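Hydrogenase maturation factor (Thermoanaerobacter tengcongensis, PDB 3VTH) probably uses ATP to move the carbamoyl group of carbamoyl phosphate onto the C-terminal cysteine of HypE, a step in [NiFe]-hydrogenase maturation. Local coordinates at residues F30-K35 with E61-E66; H227-A232 with F323-T328; Q482-H487 with G519-V524. One frame throughout, in Å; residues are numbered along the deposited sequence.

Contact 1 of 3, residues F30-K35 with E61-E66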
loop_
_atom_site.group_PDB
_atom_site.type_symbol
_atom_site.label_atom_id
_atom_site.label_comp_id
_atom_site.label_asym_id
_atom_site.label_seq_id
_atom_site.Cartn_x
_atom_site.Cartn_y
_atom_site.Cartn_z
ATOM N N PHE A 30 -32.863 -9.435 1.345
ATOM C CA PHE A 30 -33.933 -10.402 1.537
ATOM C C PHE A 30 -34.618 -10.182 2.884
ATOM O O PHE A 30 -35.853 -10.160 2.985
ATOM C CB PHE A 30 -33.392 -11.837 1.453
ATOM C CG PHE A 30 -34.444 -12.886 1.690
ATOM C CD1 PHE A 30 -34.721 -13.331 2.978
ATOM C CD2 PHE A 30 -35.154 -13.436 0.618
ATOM C CE1 PHE A 30 -35.714 -14.317 3.210
ATOM C CE2 PHE A 30 -36.147 -14.418 0.833
ATOM C CZ PHE A 30 -36.428 -14.860 2.123
ATOM N N ASN A 31 -33.795 -10.029 3.909
ATOM C CA ASN A 31 -34.314 -9.959 5.265
ATOM C C ASN A 31 -35.071 -8.657 5.529
ATOM O O ASN A 31 -36.135 -8.691 6.139
ATOM C CB ASN A 31 -33.206 -10.228 6.294
ATOM C CG ASN A 31 -32.761 -11.697 6.306
ATOM O OD1 ASN A 31 -31.571 -12.006 6.147
ATOM N ND2 ASN A 31 -33.714 -12.606 6.487
ATOM N N ILE A 32 -34.567 -7.525 5.044
ATOM C CA ILE A 32 -35.308 -6.279 5.237
ATOM C C ILE A 32 -36.542 -6.196 4.307
ATOM O O ILE A 32 -37.580 -5.643 4.688
ATOM C CB ILE A 32 -34.402 -5.010 5.200
ATOM C CG1 ILE A 32 -33.671 -4.868 3.867
ATOM C CG2 ILE A 32 -33.360 -5.061 6.345
ATOM C CD1 ILE A 32 -33.138 -3.456 3.615
ATOM N N ALA A 33 -36.466 -6.814 3.128
ATOM C CA ALA A 33 -37.654 -6.888 2.257
ATOM C C ALA A 33 -38.787 -7.664 2.948
ATOM O O ALA A 33 -39.952 -7.257 2.889
ATOM C CB ALA A 33 -37.317 -7.521 0.923
ATOM N N GLN A 34 -38.445 -8.771 3.610
ATOM C CA GLN A 34 -39.443 -9.540 4.372
ATOM C C GLN A 34 -39.991 -8.723 5.546
ATOM O O GLN A 34 -41.189 -8.742 5.832
ATOM C CB GLN A 34 -38.858 -10.863 4.876
ATOM C CG GLN A 34 -38.251 -11.731 3.795
ATOM C CD GLN A 34 -39.126 -12.897 3.394
ATOM O OE1 GLN A 34 -39.399 -13.790 4.203
ATOM N NE2 GLN A 34 -39.534 -12.927 2.132
ATOM N N LYS A 35 -39.102 -7.991 6.205
ATOM C CA LYS A 35 -39.450 -7.173 7.365
ATOM C C LYS A 35 -40.502 -6.133 7.000
ATOM O O LYS A 35 -41.425 -5.878 7.772
ATOM C CB LYS A 35 -38.205 -6.459 7.876
ATOM C CG LYS A 35 -38.350 -5.797 9.230
ATOM C CD LYS A 35 -37.101 -4.986 9.536
ATOM C CE LYS A 35 -37.293 -4.093 10.765
ATOM N NZ LYS A 35 -36.110 -3.187 10.887
ATOM N N GLU A 61 -40.105 3.021 1.315
ATOM C CA GLU A 61 -39.282 4.091 1.874
ATOM C C GLU A 61 -38.447 3.643 3.087
ATOM O O GLU A 61 -37.271 3.980 3.194
ATOM C CB GLU A 61 -40.116 5.334 2.208
ATOM C CG GLU A 61 -40.649 6.090 0.975
ATOM C CD GLU A 61 -39.554 6.624 0.027
ATOM O OE1 GLU A 61 -39.914 7.122 -1.065
ATOM O OE2 GLU A 61 -38.341 6.561 0.355
ATOM N N ALA A 62 -39.073 2.903 3.994
ATOM C CA ALA A 62 -38.389 2.339 5.164
ATOM C C ALA A 62 -37.277 1.349 4.766
ATOM O O ALA A 62 -36.187 1.356 5.335
ATOM C CB ALA A 62 -39.408 1.685 6.101
ATOM N N PHE A 63 -37.563 0.508 3.779
ATOM C CA PHE A 63 -36.572 -0.404 3.184
ATOM C C PHE A 63 -35.351 0.367 2.629
ATOM O O PHE A 63 -34.195 0.021 2.921
ATOM C CB PHE A 63 -37.288 -1.234 2.103
ATOM C CG PHE A 63 -36.394 -2.071 1.233
ATOM C CD1 PHE A 63 -35.972 -1.602 -0.003
ATOM C CD2 PHE A 63 -36.068 -3.376 1.601
ATOM C CE1 PHE A 63 -35.183 -2.398 -0.839
ATOM C CE2 PHE A 63 -35.291 -4.177 0.772
ATOM C CZ PHE A 63 -34.841 -3.686 -0.446
ATOM N N ILE A 64 -35.607 1.422 1.856
ATOM C CA ILE A 64 -34.521 2.231 1.286
ATOM C C ILE A 64 -33.696 2.898 2.396
ATOM O O ILE A 64 -32.465 2.911 2.344
ATOM C CB ILE A 64 -35.057 3.279 0.280
ATOM C CG1 ILE A 64 -35.600 2.594 -0.981
ATOM C CG2 ILE A 64 -33.980 4.302 -0.080
ATOM C CD1 ILE A 64 -36.332 3.564 -1.955
ATOM N N ARG A 65 -34.392 3.433 3.396
ATOM C CA ARG A 65 -33.762 4.066 4.554
ATOM C C ARG A 65 -32.863 3.083 5.315
ATOM O O ARG A 65 -31.774 3.456 5.748
ATOM C CB ARG A 65 -34.837 4.630 5.481
ATOM C CG ARG A 65 -34.373 5.689 6.454
ATOM C CD ARG A 65 -35.581 6.423 7.090
ATOM N NE ARG A 65 -36.441 5.509 7.850
ATOM C CZ ARG A 65 -37.735 5.274 7.606
ATOM N NH1 ARG A 65 -38.384 5.899 6.619
ATOM N NH2 ARG A 65 -38.395 4.414 8.378
ATOM N N GLU A 66 -33.315 1.837 5.475
ATOM C CA GLU A 66 -32.479 0.810 6.119
ATOM C C GLU A 66 -31.195 0.554 5.340
ATOM O O GLU A 66 -30.123 0.448 5.932
ATOM C CB GLU A 66 -33.231 -0.500 6.337
ATOM C CG GLU A 66 -33.787 -0.681 7.746
ATOM C CD GLU A 66 -32.753 -1.247 8.708
ATOM O OE1 GLU A 66 -32.351 -2.416 8.531
ATOM O OE2 GLU A 66 -32.347 -0.524 9.648
#

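Contact 2 of 3, residues H227-A232 with F323-T328. With APC (diphosphomethylphosphonic acid adenosyl ester), chain F.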
loop_
_atom_site.group_PDB
_atom_site.type_symbol
_atom_site.label_atom_id
_atom_site.label_comp_id
_atom_site.label_asym_id
_atom_site.label_seq_id
_atom_site.Cartn_x
_atom_site.Cartn_y
_atom_site.Cartn_z
ATOM N N HIS A 227 4.107 -16.880 3.634
ATOM C CA HIS A 227 5.013 -16.085 4.463
ATOM C C HIS A 227 5.940 -16.995 5.263
ATOM O O HIS A 227 5.602 -18.148 5.554
ATOM C CB HIS A 227 4.230 -15.133 5.393
ATOM C CG HIS A 227 3.494 -14.073 4.640
ATOM N ND1 HIS A 227 2.237 -14.286 4.107
ATOM C CD2 HIS A 227 3.870 -12.837 4.235
ATOM C CE1 HIS A 227 1.857 -13.211 3.438
ATOM N NE2 HIS A 227 2.830 -12.319 3.498
ATOM N N LEU A 228 7.112 -16.477 5.589
ATOM C CA LEU A 228 8.093 -17.224 6.367
ATOM C C LEU A 228 8.065 -16.634 7.744
ATOM O O LEU A 228 8.090 -15.400 7.901
ATOM C CB LEU A 228 9.489 -17.082 5.771
ATOM C CG LEU A 228 9.670 -17.671 4.373
ATOM C CD1 LEU A 228 10.778 -16.952 3.592
ATOM C CD2 LEU A 228 9.918 -19.177 4.468
ATOM N N ALA A 229 8.009 -17.516 8.734
ATOM C CA ALA A 229 7.916 -17.121 10.129
ATOM C C ALA A 229 8.984 -17.777 10.987
ATOM O O ALA A 229 9.378 -18.934 10.751
ATOM C CB ALA A 229 6.520 -17.443 10.677
ATOM N N VAL A 230 9.463 -17.011 11.966
ATOM C CA VAL A 230 10.303 -17.514 13.041
ATOM C C VAL A 230 9.905 -16.803 14.325
ATOM O O VAL A 230 9.295 -15.736 14.285
ATOM C CB VAL A 230 11.848 -17.304 12.797
ATOM C CG1 VAL A 230 12.333 -18.106 11.606
ATOM C CG2 VAL A 230 12.239 -15.808 12.669
ATOM N N ASN A 231 10.282 -17.383 15.462
ATOM C CA ASN A 231 10.198 -16.699 16.747
ATOM C C ASN A 231 10.936 -15.354 16.704
ATOM O O ASN A 231 12.167 -15.319 16.582
ATOM C CB ASN A 231 10.807 -17.607 17.833
ATOM C CG ASN A 231 10.689 -17.036 19.233
ATOM O OD1 ASN A 231 10.311 -15.883 19.433
ATOM N ND2 ASN A 231 11.011 -17.855 20.219
ATOM N N ALA A 232 10.196 -14.258 16.849
ATOM C CA ALA A 232 10.797 -12.907 16.825
ATOM C C ALA A 232 11.608 -12.566 18.083
ATOM O O ALA A 232 12.225 -11.496 18.157
ATOM C CB ALA A 232 9.725 -11.841 16.567
ATOM N N PHE A 323 5.153 -16.166 22.029
ATOM C CA PHE A 323 6.128 -15.218 21.493
ATOM C C PHE A 323 5.595 -14.649 20.197
ATOM O O PHE A 323 4.874 -15.345 19.478
ATOM C CB PHE A 323 7.531 -15.862 21.297
ATOM C CG PHE A 323 7.513 -17.212 20.603
ATOM C CD1 PHE A 323 7.306 -17.313 19.217
ATOM C CD2 PHE A 323 7.695 -18.383 21.339
ATOM C CE1 PHE A 323 7.282 -18.567 18.577
ATOM C CE2 PHE A 323 7.687 -19.635 20.719
ATOM C CZ PHE A 323 7.475 -19.731 19.334
ATOM N N PRO A 324 5.929 -13.378 19.896
ATOM C CA PRO A 324 5.555 -12.827 18.599
ATOM C C PRO A 324 6.399 -13.461 17.500
ATOM O O PRO A 324 7.464 -14.031 17.781
ATOM C CB PRO A 324 5.889 -11.334 18.724
ATOM C CG PRO A 324 6.460 -11.122 20.108
ATOM C CD PRO A 324 6.756 -12.449 20.696
ATOM N N ILE A 325 5.940 -13.363 16.259
ATOM C CA ILE A 325 6.668 -13.988 15.159
ATOM C C ILE A 325 6.914 -13.044 13.988
ATOM O O ILE A 325 6.046 -12.266 13.627
ATOM C CB ILE A 325 5.935 -15.245 14.635
ATOM C CG1 ILE A 325 4.490 -14.883 14.233
ATOM C CG2 ILE A 325 5.980 -16.379 15.692
ATOM C CD1 ILE A 325 3.682 -16.021 13.588
ATOM N N VAL A 326 8.092 -13.161 13.378
ATOM C CA VAL A 326 8.380 -12.548 12.085
ATOM C C VAL A 326 7.393 -13.099 11.063
ATOM O O VAL A 326 7.033 -14.274 11.116
ATOM C CB VAL A 326 9.814 -12.882 11.632
ATOM C CG1 VAL A 326 10.058 -12.485 10.165
ATOM C CG2 VAL A 326 10.816 -12.197 12.550
ATOM N N MET A 327 6.921 -12.228 10.175
ATOM C CA MET A 327 6.186 -12.634 8.997
ATOM C C MET A 327 6.809 -11.863 7.846
ATOM O O MET A 327 6.648 -10.637 7.755
ATOM C CB MET A 327 4.697 -12.273 9.121
ATOM C CG MET A 327 3.942 -13.140 10.099
ATOM S SD MET A 327 3.764 -14.815 9.456
ATOM C CE MET A 327 2.145 -14.708 8.684
ATOM N N THR A 328 7.526 -12.574 6.987
ATOM C CA THR A 328 8.147 -11.963 5.822
ATOM C C THR A 328 7.648 -12.754 4.635
ATOM O O THR A 328 7.286 -13.916 4.778
ATOM C CB THR A 328 9.709 -11.933 5.924
ATOM O OG1 THR A 328 10.252 -11.148 4.847
ATOM C CG2 THR A 328 10.306 -13.334 5.884
HETATM P PG APC F . 11.727 -9.140 -0.386
HETATM O O1G APC F . 10.563 -10.012 0.007
HETATM O O2G APC F . 12.909 -9.310 0.537
HETATM O O3G APC F . 12.105 -9.218 -1.837
HETATM P PB APC F . 10.211 -6.973 0.762
HETATM O O1B APC F . 8.882 -7.383 0.209
HETATM O O2B APC F . 10.462 -5.479 0.790
HETATM O O3B APC F . 11.331 -7.583 -0.220
HETATM P PA APC F . 9.051 -8.238 3.395
HETATM O O1A APC F . 9.573 -8.652 4.751
HETATM O O2A APC F . 8.216 -9.250 2.698
HETATM C C3A APC F . 10.502 -7.713 2.403
HETATM O "O5'" APC F . 8.109 -6.935 3.515
HETATM C "C5'" APC F . 7.938 -6.184 4.713
HETATM C "C4'" APC F . 7.979 -4.700 4.359
HETATM O "O4'" APC F . 7.680 -3.979 5.560
HETATM C "C3'" APC F . 9.384 -4.287 3.910
HETATM O "O3'" APC F . 9.343 -3.374 2.799
HETATM C "C2'" APC F . 9.938 -3.554 5.114
HETATM O "O2'" APC F . 10.981 -2.624 4.766
HETATM C "C1'" APC F . 8.675 -2.973 5.748
HETATM N N9 APC F . 8.978 -2.771 7.160
HETATM C C8 APC F . 9.061 -3.715 8.136
HETATM N N7 APC F . 9.417 -3.134 9.309
HETATM C C5 APC F . 9.566 -1.812 9.076
HETATM C C6 APC F . 9.938 -0.617 9.864
HETATM N N6 APC F . 10.219 -0.713 11.180
HETATM N N1 APC F . 9.981 0.574 9.226
HETATM C C2 APC F . 9.688 0.704 7.916
HETATM N N3 APC F . 9.350 -0.327 7.124
HETATM C C4 APC F . 9.275 -1.580 7.654
#

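Contact 3 of 3, residues Q482-H487 with G519-V524. With FE (Fe (III) ion), chain I; AP2 (phosphomethylphosphonic acid adenosyl ester), chain H.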
loop_
_atom_site.group_PDB
_atom_site.type_symbol
_atom_site.label_atom_id
_atom_site.label_comp_id
_atom_site.label_asym_id
_atom_site.label_seq_id
_atom_site.Cartn_x
_atom_site.Cartn_y
_atom_site.Cartn_z
ATOM N N GLN A 482 6.067 13.538 -16.291
ATOM C CA GLN A 482 7.273 13.732 -15.502
ATOM C C GLN A 482 7.026 13.185 -14.089
ATOM O O GLN A 482 5.948 13.359 -13.535
ATOM C CB GLN A 482 7.689 15.199 -15.474
ATOM C CG GLN A 482 9.163 15.382 -15.058
ATOM C CD GLN A 482 9.368 15.330 -13.551
ATOM O OE1 GLN A 482 8.519 15.789 -12.785
ATOM N NE2 GLN A 482 10.504 14.781 -13.120
ATOM N N HIS A 483 8.043 12.526 -13.531
ATOM C CA HIS A 483 7.944 11.755 -12.276
ATOM C C HIS A 483 7.411 12.558 -11.090
ATOM O O HIS A 483 6.529 12.105 -10.357
ATOM C CB HIS A 483 9.333 11.204 -11.929
ATOM C CG HIS A 483 9.339 10.241 -10.781
ATOM N ND1 HIS A 483 9.079 8.896 -10.939
ATOM C CD2 HIS A 483 9.604 10.421 -9.463
ATOM C CE1 HIS A 483 9.176 8.290 -9.766
ATOM N NE2 HIS A 483 9.496 9.192 -8.857
ATOM N N HIS A 484 7.978 13.746 -10.882
ATOM C CA HIS A 484 7.608 14.561 -9.742
ATOM C C HIS A 484 6.246 15.201 -9.899
ATOM O O HIS A 484 5.506 15.317 -8.924
ATOM C CB HIS A 484 8.751 15.521 -9.385
ATOM C CG HIS A 484 10.008 14.772 -9.079
ATOM N ND1 HIS A 484 10.926 14.440 -10.053
ATOM C CD2 HIS A 484 10.426 14.162 -7.943
ATOM C CE1 HIS A 484 11.885 13.707 -9.519
ATOM N NE2 HIS A 484 11.607 13.526 -8.241
ATOM N N HIS A 485 5.905 15.576 -11.129
ATOM C CA HIS A 485 4.557 16.009 -11.430
ATOM C C HIS A 485 3.575 14.903 -11.015
ATOM O O HIS A 485 2.573 15.186 -10.362
ATOM C CB HIS A 485 4.443 16.374 -12.927
ATOM C CG HIS A 485 3.137 17.002 -13.314
ATOM N ND1 HIS A 485 2.693 17.029 -14.618
ATOM C CD2 HIS A 485 2.178 17.617 -12.576
ATOM C CE1 HIS A 485 1.520 17.635 -14.670
ATOM N NE2 HIS A 485 1.177 17.984 -13.443
ATOM N N ALA A 486 3.868 13.653 -11.379
ATOM C CA ALA A 486 3.009 12.517 -11.017
ATOM C C ALA A 486 2.851 12.332 -9.502
ATOM O O ALA A 486 1.746 12.060 -9.037
ATOM C CB ALA A 486 3.511 11.235 -11.663
ATOM N N HIS A 487 3.941 12.459 -8.733
ATOM C CA HIS A 487 3.850 12.411 -7.254
ATOM C C HIS A 487 2.848 13.459 -6.753
ATOM O O HIS A 487 1.959 13.154 -5.939
ATOM C CB HIS A 487 5.219 12.683 -6.582
ATOM C CG HIS A 487 6.092 11.475 -6.405
ATOM N ND1 HIS A 487 5.672 10.322 -5.769
ATOM C CD2 HIS A 487 7.397 11.272 -6.724
ATOM C CE1 HIS A 487 6.673 9.459 -5.722
ATOM N NE2 HIS A 487 7.730 10.011 -6.298
ATOM N N GLY A 519 14.401 15.410 -7.662
ATOM C CA GLY A 519 14.099 14.780 -6.357
ATOM C C GLY A 519 14.122 15.730 -5.176
ATOM O O GLY A 519 13.943 15.317 -4.030
ATOM N N ALA A 520 14.333 17.009 -5.454
ATOM C CA ALA A 520 14.211 18.034 -4.438
ATOM C C ALA A 520 13.629 19.261 -5.104
ATOM O O ALA A 520 14.276 20.315 -5.192
ATOM C CB ALA A 520 15.573 18.322 -3.815
ATOM N N GLU A 521 12.393 19.111 -5.573
ATOM C CA GLU A 521 11.786 20.066 -6.494
ATOM C C GLU A 521 10.595 20.779 -5.875
ATOM O O GLU A 521 9.832 20.176 -5.119
ATOM C CB GLU A 521 11.294 19.334 -7.750
ATOM C CG GLU A 521 12.268 18.261 -8.270
ATOM C CD GLU A 521 13.626 18.836 -8.569
ATOM O OE1 GLU A 521 14.633 18.281 -8.067
ATOM O OE2 GLU A 521 13.675 19.865 -9.281
ATOM N N ILE A 522 10.450 22.059 -6.206
ATOM C CA ILE A 522 9.211 22.770 -5.950
ATOM C C ILE A 522 8.639 23.156 -7.298
ATOM O O ILE A 522 9.295 23.799 -8.126
ATOM C CB ILE A 522 9.352 24.060 -5.086
ATOM C CG1 ILE A 522 10.299 23.876 -3.904
ATOM C CG2 ILE A 522 7.953 24.557 -4.624
ATOM C CD1 ILE A 522 9.899 22.902 -2.917
ATOM N N LEU A 523 7.414 22.726 -7.514
ATOM C CA LEU A 523 6.711 22.994 -8.747
ATOM C C LEU A 523 5.513 23.865 -8.449
ATOM O O LEU A 523 5.021 23.902 -7.314
ATOM C CB LEU A 523 6.209 21.673 -9.339
ATOM C CG LEU A 523 7.199 20.513 -9.402
ATOM C CD1 LEU A 523 6.509 19.272 -9.999
ATOM C CD2 LEU A 523 8.453 20.918 -10.228
ATOM N N VAL A 524 5.050 24.574 -9.467
ATOM C CA VAL A 524 3.674 25.015 -9.481
ATOM C C VAL A 524 3.003 24.170 -10.558
ATOM O O VAL A 524 3.412 24.202 -11.721
ATOM C CB VAL A 524 3.545 26.509 -9.777
ATOM C CG1 VAL A 524 2.086 26.874 -10.022
ATOM C CG2 VAL A 524 4.134 27.334 -8.618
HETATM FE FE FE I . 9.700 9.144 -6.656
HETATM P PB AP2 H . 12.483 7.465 -6.451
HETATM O O1B AP2 H . 13.467 8.137 -5.526
HETATM O O2B AP2 H . 11.437 8.342 -7.066
HETATM O O3B AP2 H . 13.165 6.521 -7.410
HETATM C C3A AP2 H . 11.588 6.360 -5.326
HETATM P PA AP2 H . 10.551 7.193 -4.089
HETATM O O1A AP2 H . 9.785 6.008 -3.518
HETATM O O2A AP2 H . 9.794 8.410 -4.563
HETATM O "O5'" AP2 H . 11.600 7.753 -2.991
HETATM C "C5'" AP2 H . 12.282 6.800 -2.184
HETATM C "C4'" AP2 H . 13.426 7.557 -1.550
HETATM O "O4'" AP2 H . 12.921 8.419 -0.529
HETATM C "C3'" AP2 H . 14.411 6.645 -0.847
HETATM O "O3'" AP2 H . 15.301 6.034 -1.787
HETATM C "C2'" AP2 H . 15.078 7.640 0.082
HETATM O "O2'" AP2 H . 16.077 8.319 -0.689
HETATM C "C1'" AP2 H . 13.936 8.589 0.470
HETATM N N9 AP2 H . 13.478 8.191 1.832
HETATM C C8 AP2 H . 12.901 7.021 2.205
HETATM N N7 AP2 H . 12.663 6.982 3.544
HETATM C C5 AP2 H . 13.091 8.152 4.057
HETATM C C6 AP2 H . 13.147 8.772 5.405
HETATM N N6 AP2 H . 12.673 8.124 6.499
HETATM N N1 AP2 H . 13.695 10.014 5.500
HETATM C C2 AP2 H . 14.156 10.691 4.426
HETATM N N3 AP2 H . 14.147 10.179 3.176
HETATM C C4 AP2 H . 13.637 8.938 2.937
#

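Contact 1 of 3, residues F30-K35 with E61-E66
The Phe63 ring turns one edge to the helix of 30-35: Ala33 N lies close to the ring plane, 3.7 Å from Phe63 CE2, with Ile32 C also in plane at that edge. Ile32 CD1 comes in obliquely, 3.6 Å from Phe63 CD2, and Ile32 CG1 sits equally near Phe63 CE2. The two side chains cross at about a right angle, and CG1 and CD1 of Ile32 both lie against the CD2-CE2 side of the ring. That branch starts between the backbone N and carbonyl carbon of Ile32 (chi1 60°), the crowded position. Ala33 CB adds a lighter touch, 3.9 Å from Phe63 CE2.

Segments 30-35 and 61-66 run roughly antiparallel, 150° between directions, their axes 9.6 Å apart at closest approach. They belong to the two helices of the ferredoxin-like acylphosphatase domain, packed beside each other on its sheet. The Phe63 ring also meets Ile14, Ile51 and Val53 of that sheet, as well as Tyr36 and Leu38.

Toward the solvent side the contact becomes polar. Ile32 CG2 rests 3.6 Å from Glu66 OE1, and Lys35 stretches out in fully extended form until its NZ is 4.5 Å from the same Glu66 OE1. This exceeds a salt bridge, and Glu66 OE1 has a weak hydrogen bond with Asn70. The helices are therefore joined by apolar packing around Phe63, and the opposite charges probably add only a modest, solvent-screened attraction.

Contact 2 of 3, residues H227-A232 with F323-T328
This is an antiparallel strand pairing inside the mixed sheet of the YrdC-like domain, where strand 226-229 lies next to strand 325-329 and the two segments continue side by side into loop. Leu228 and Thr328 form a hydrogen-bonded pair: Leu228 N gives to Thr328 O at 2.7 Å and Thr328 N returns to Leu228 O at 3.0 Å, both with 166° at the hydrogen. Farther along, the pairing is one-sided. Val326 N still donates to Val230 O, but Val230 N is buried without a partner in the model, and Val326 O instead receives a CA-H...O contact from Ala229 CA at 3.1 Å. Ala232 N then closes the ladder on Pro324 O.

Val230 and Val326 point the same way, side by side, their CG2 atoms 3.9 Å apart, and both meet helix 235-245. At the far end the amide of Asn231 stacks on one face of the Phe323 ring, planes 16° apart, with Asn231 CG 3.4 Å above the ring plane and offset toward its rim. Asn231 CG, anti to its backbone N (chi1 -176°), is thereby carried over the ring; Asn231 OD1 accepts from Leu233 N, an Asx turn that also pins the amide. An alanine in place of Phe323 would probably open a gap where the ring lay against this amide and leave the amide freer to turn about its bond to Leu233.

At the opposite end of the pairing the strand enters the nucleotide pocket. Thr328 OG1, which also bonds to Lys245 NZ, donates to O1A of the bound APC at 2.6 Å.

Contact 3 of 3, residues Q482-H487 with G519-V524
His484 meets segment 519-524 with its ring tip and one face. With CG anti to its carbonyl carbon (chi1 -58°), the ring is set toward Gly519 and Glu521. Its NE2 sits 3.4 Å from Gly519 CA, and Glu521 CG lies over one face, offset toward the rim, 4.2 Å from His484 CG. The opposite face is taken by His483 CD2, so the imidazole is sandwiched between strand and helix. Farther along, Leu523 CD1 reaches the first turn of the helix, 3.9 Å from His485 N. Gly519 has a backbone conformation in which any side chain would collide with the preceding carbonyl oxygen.

Two bonds fix the rotation of the His484 ring. Gln482 NE2 donates to His484 ND1 at 3.1 Å, almost straight (173°) and close to the ring plane, and His484 NE2 hydrogen-bonds Asp507 OD1. Gln482 works as the N-cap too: its OE1 accepts from His485 N at 3.1 Å and, weakly, from His484 N. On the strand, Glu521 OE1 takes Gly519 N and Ala520 N from opposite faces of the carboxylate plane, tying down the corner of the chain, while Glu521 OE2 forms a salt bridge with Arg532.

The neighbours of His484 in the helix hold the iron of the Kae1-like, actin-ATPase-clan domain. His483 NE2 and His487 NE2, one helical turn apart, each bind it at 2.2 Å. AP2 chelates it through O2B at 2.0 Å and O2A at 2.2 Å, and Asp507 and Asp734 complete the six donor atoms. Asp507 thus gives OD2 to the metal and OD1 to His484, which makes His484 a second-shell residue. With ND1 accepting from Gln482, the pattern is consistent with a proton on His484 NE2 that steadies the iron-binding carboxylate.

Overall arrangement
The three contacts follow one another along the chain and do not touch. Contact 1, in the acylphosphatase domain, stands apart, its centre about 46 Å from that of contact 2 and about 50 Å from that of contact 3; its Phe63 side chain is about 10 Å from that of Arg26, the predicted active-site residue there. Contacts 2 and 3 lie on opposite sides of the chain's centre, nearest atoms about 23 Å apart, and each ends at a nucleotide analogue: APC, with a magnesium ion about 5 Å from the Thr328 side chain, and iron-bound AP2. Between them the two adenines approach each other, APC C2 being 8.1 Å from AP2 N6.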